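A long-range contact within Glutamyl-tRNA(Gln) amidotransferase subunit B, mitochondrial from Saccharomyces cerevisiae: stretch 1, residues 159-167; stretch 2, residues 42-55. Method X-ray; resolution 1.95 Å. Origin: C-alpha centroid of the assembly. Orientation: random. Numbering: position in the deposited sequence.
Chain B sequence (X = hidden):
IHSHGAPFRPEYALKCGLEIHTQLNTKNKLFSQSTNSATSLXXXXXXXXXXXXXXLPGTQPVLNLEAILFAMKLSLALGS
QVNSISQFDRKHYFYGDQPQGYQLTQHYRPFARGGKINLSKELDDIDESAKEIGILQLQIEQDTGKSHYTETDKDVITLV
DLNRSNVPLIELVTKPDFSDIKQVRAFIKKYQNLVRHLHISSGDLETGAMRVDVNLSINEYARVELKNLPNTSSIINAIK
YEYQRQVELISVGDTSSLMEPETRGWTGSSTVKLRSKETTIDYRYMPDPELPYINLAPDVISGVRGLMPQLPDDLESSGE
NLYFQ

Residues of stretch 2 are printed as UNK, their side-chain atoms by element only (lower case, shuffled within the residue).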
# COMPACT_ATOMS: atom_id res chain seq x y z
N LEU B 159 14.26 -3.53 25.51
CA LEU B 159 14.03 -2.11 25.27
C LEU B 159 14.32 -1.76 23.82
O LEU B 159 15.36 -2.14 23.28
CB LEU B 159 14.93 -1.27 26.19
CG LEU B 159 14.84 -1.56 27.69
CD1 LEU B 159 15.90 -0.78 28.44
CD2 LEU B 159 13.47 -1.24 28.23
N VAL B 160 13.41 -1.02 23.19
CA VAL B 160 13.54 -0.70 21.78
C VAL B 160 13.67 0.80 21.54
O VAL B 160 12.83 1.59 21.98
CB VAL B 160 12.34 -1.25 20.97
CG1 VAL B 160 12.45 -0.84 19.51
CG2 VAL B 160 12.26 -2.76 21.11
N ASP B 161 14.73 1.17 20.83
CA ASP B 161 14.97 2.55 20.44
C ASP B 161 14.91 2.63 18.91
O ASP B 161 15.68 1.96 18.22
CB ASP B 161 16.34 3.00 20.94
CG ASP B 161 16.69 4.43 20.56
OD1 ASP B 161 17.84 4.84 20.83
OD2 ASP B 161 15.84 5.15 19.99
N LEU B 162 13.99 3.44 18.39
CA LEU B 162 13.78 3.52 16.95
C LEU B 162 14.53 4.69 16.29
O LEU B 162 14.26 5.02 15.13
CB LEU B 162 12.28 3.57 16.62
CG LEU B 162 11.49 2.31 17.03
CD1 LEU B 162 9.99 2.46 16.74
CD2 LEU B 162 12.06 1.06 16.36
N ASN B 163 15.46 5.30 17.02
CA ASN B 163 16.29 6.36 16.44
C ASN B 163 17.01 5.86 15.19
O ASN B 163 17.17 6.60 14.22
CB ASN B 163 17.34 6.88 17.45
CG ASN B 163 16.78 7.93 18.41
OD1 ASN B 163 15.70 8.48 18.21
ND2 ASN B 163 17.52 8.20 19.48
N ARG B 164 17.45 4.61 15.21
CA ARG B 164 18.22 4.05 14.10
C ARG B 164 17.32 3.45 13.01
O ARG B 164 17.78 3.15 11.92
CB ARG B 164 19.21 3.01 14.61
CG ARG B 164 20.28 2.62 13.60
CD ARG B 164 21.10 1.43 14.08
NE ARG B 164 20.35 0.18 14.01
CZ ARG B 164 20.79 -0.98 14.49
NH1 ARG B 164 20.04 -2.07 14.39
NH2 ARG B 164 21.98 -1.04 15.09
N SER B 165 16.04 3.27 13.32
CA SER B 165 15.12 2.74 12.33
C SER B 165 15.00 3.73 11.19
O SER B 165 14.90 4.94 11.43
CB SER B 165 13.75 2.48 12.95
OG SER B 165 12.92 1.76 12.06
N ASN B 166 15.05 3.23 9.96
CA ASN B 166 14.89 4.04 8.75
C ASN B 166 16.16 4.83 8.36
O ASN B 166 16.13 5.65 7.45
CB ASN B 166 13.65 4.94 8.87
CG ASN B 166 13.26 5.57 7.55
OD1 ASN B 166 13.40 4.96 6.50
ND2 ASN B 166 12.77 6.79 7.62
N VAL B 167 17.26 4.56 9.06
CA VAL B 167 18.57 5.07 8.64
C VAL B 167 18.97 4.40 7.32
O VAL B 167 18.74 3.20 7.15
CB VAL B 167 19.63 4.81 9.74
CG1 VAL B 167 21.07 4.93 9.20
CG2 VAL B 167 19.41 5.75 10.94
N UNK B 42 24.70 8.42 22.69
CA UNK B 42 24.39 9.39 23.73
C UNK B 42 22.96 9.94 23.62
O UNK B 42 22.40 10.41 24.60
c UNK B 42 25.40 10.57 23.76
c UNK B 42 25.36 11.35 22.46
c UNK B 42 26.81 10.05 24.04
N UNK B 43 22.39 9.85 22.42
CA UNK B 43 21.04 10.36 22.17
C UNK B 43 19.98 9.74 23.08
O UNK B 43 20.04 8.56 23.39
o UNK B 43 21.31 10.58 18.52
c UNK B 43 21.38 10.91 19.72
o UNK B 43 22.05 11.90 20.11
c UNK B 43 20.62 10.08 20.73
N UNK B 44 19.00 10.55 23.47
CA UNK B 44 17.84 10.03 24.17
C UNK B 44 17.07 9.16 23.19
O UNK B 44 16.96 9.49 22.01
c UNK B 44 16.95 11.17 24.67
N UNK B 45 16.54 8.02 23.67
CA UNK B 45 15.86 7.07 22.78
C UNK B 45 14.59 7.67 22.18
O UNK B 45 13.93 8.47 22.85
c UNK B 45 16.54 7.57 25.07
c UNK B 45 16.33 6.10 24.94
c UNK B 45 15.50 5.91 23.70
N UNK B 46 14.27 7.29 20.95
CA UNK B 46 13.03 7.69 20.30
C UNK B 46 12.82 9.19 20.29
O UNK B 46 11.76 9.70 20.68
o UNK B 46 12.14 4.93 19.71
c UNK B 46 11.98 5.45 20.81
n UNK B 46 11.97 4.74 21.95
c UNK B 46 11.85 6.96 20.94
N UNK B 47 13.85 9.89 19.86
CA UNK B 47 13.89 11.34 19.85
C UNK B 47 13.99 11.81 18.39
O UNK B 47 13.33 12.76 17.97
c UNK B 47 15.33 13.29 20.63
c UNK B 47 15.09 11.81 20.66
c UNK B 47 16.30 14.02 20.03
c UNK B 47 14.99 15.41 21.11
n UNK B 47 14.53 14.19 21.31
n UNK B 47 16.06 15.34 20.34
N UNK B 48 14.80 11.10 17.62
CA UNK B 48 14.95 11.36 16.19
C UNK B 48 13.98 10.49 15.39
O UNK B 48 14.41 9.71 14.53
c UNK B 48 18.44 13.73 17.14
c UNK B 48 18.45 11.54 17.25
n UNK B 48 19.08 12.70 17.66
c UNK B 48 17.41 11.91 16.47
c UNK B 48 16.38 11.09 15.74
n UNK B 48 17.43 13.29 16.42
N UNK B 49 12.69 10.63 15.67
CA UNK B 49 11.69 9.76 15.06
C UNK B 49 10.44 10.52 14.60
O UNK B 49 9.72 11.11 15.40
c UNK B 49 11.24 8.66 16.05
c UNK B 49 12.37 7.68 16.32
o UNK B 49 10.83 9.27 17.28
N UNK B 50 10.18 10.46 13.30
CA UNK B 50 8.98 11.06 12.72
C UNK B 50 7.76 10.18 12.96
O UNK B 50 7.87 9.07 13.49
o UNK B 50 9.50 9.99 10.63
c UNK B 50 9.18 11.24 11.22
N UNK B 51 6.59 10.68 12.56
CA UNK B 51 5.38 9.87 12.56
C UNK B 51 5.62 8.60 11.75
O UNK B 51 5.19 7.51 12.14
c UNK B 51 3.35 13.02 12.06
o UNK B 51 2.80 15.41 14.74
c UNK B 51 3.15 14.24 14.09
c UNK B 51 3.01 14.18 12.72
c UNK B 51 3.62 13.15 14.80
c UNK B 51 3.83 11.91 12.73
c UNK B 51 4.19 10.65 11.98
c UNK B 51 3.96 11.99 14.12
N UNK B 52 6.30 8.74 10.61
CA UNK B 52 6.59 7.58 9.76
C UNK B 52 7.53 6.58 10.44
O UNK B 52 7.33 5.37 10.31
c UNK B 52 7.71 6.84 7.61
c UNK B 52 7.31 4.98 6.11
c UNK B 52 8.65 4.66 6.15
o UNK B 52 9.14 3.59 5.44
c UNK B 52 7.19 8.01 8.42
c UNK B 52 9.53 5.41 6.92
c UNK B 52 9.05 6.49 7.63
c UNK B 52 6.84 6.07 6.84
N UNK B 53 8.55 7.07 11.13
CA UNK B 53 9.51 6.19 11.79
C UNK B 53 8.83 5.29 12.83
O UNK B 53 9.26 4.16 13.07
c UNK B 53 10.63 7.00 12.47
c UNK B 53 11.53 7.71 11.48
o UNK B 53 12.22 8.67 11.89
o UNK B 53 11.55 7.33 10.29
N UNK B 54 7.76 5.79 13.43
CA UNK B 54 7.02 5.04 14.44
C UNK B 54 5.91 4.22 13.76
O UNK B 54 5.14 3.50 14.42
c UNK B 54 5.90 5.21 16.73
c UNK B 54 7.59 6.91 16.03
c UNK B 54 8.75 6.18 16.65
c UNK B 54 6.47 5.99 15.54
N UNK B 55 5.85 4.31 12.44
CA UNK B 55 4.86 3.60 11.62
C UNK B 55 3.42 3.88 12.05
O UNK B 55 2.58 2.97 12.08
c UNK B 55 5.14 2.09 11.61
O HOH W 1 11.18 3.15 11.10

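Position 42 has three side-chain carbons, one carrying the other two. It lies out of reach of stretch 1. This is Val42.

Position 43 has two carbons, the second carrying two oxygens. Its CB is 3.8 Å from Asn163 ND2. The carboxylate makes it Asp43.

Position 44 has one side-chain carbon, pointing away from stretch 1. Its backbone O accepts a hydrogen bond from Asn163 ND2 at 2.9 Å. It is Ala44.

Position 45 has three carbons that close a ring onto the backbone N. Its CB lies 3.7 Å from Asp161 CG. The ring identifies Pro45.

Position 46 has two carbons, the second carrying one oxygen and one nitrogen. The oxygen is 2.7 Å from Leu162 N and so accepts its hydrogen; the nitrogen is 3.3 Å from Val160 O and donates to it. An amide on so short a chain is Asn46. Its backbone N also donates to Asp161 OD2 at 2.8 Å.

Position 47 has one carbon, then a five-membered ring of three carbons and two nitrogens. The end of the side chain leads away, but the backbone N donates to Asn163 OD1 at 2.9 Å. It is His47.

Position 48 repeats that ring. Its backbone N donates to the same Asn163 OD1 at 2.8 Å. It is His48.

Position 49 has one carbon carrying an oxygen and a carbon. The methyl carbon lies 3.5 Å from Leu162 O. This is Thr49.

Position 50 has one carbon, then one oxygen, and does not touch stretch 1. It is Ser50.

Position 51 has one carbon and a six-carbon ring bearing an oxygen, far from stretch 1. It is Tyr51.

Position 52 has the same atoms. Asn166 ND2 sits at the ring edge, 3.6 Å from the nearest ring carbon. It is Tyr52.

Position 53 has two carbons, the second carrying two oxygens. One oxygen accepts from Asn166 ND2 at 3.0 Å. It is Asp53.

Position 54 has four carbons, forked at the first, with one arm two carbons long. The end of that arm is 3.9 Å from Leu162 CD1, an apolar contact. It is Ile54.

Position 55 has one side-chain carbon and does not touch stretch 1. It is Ala55.

The contact works mainly by side-chain amides and carboxylates meeting backbone groups. Asn46 bonds to stretch 1 through backbone and side chain; Asn163 answers with both ends of its amide. A water joins Asp53 O to Ser165 OG.

Stretch 2 42-55: VDAPNHHTSYYDIA
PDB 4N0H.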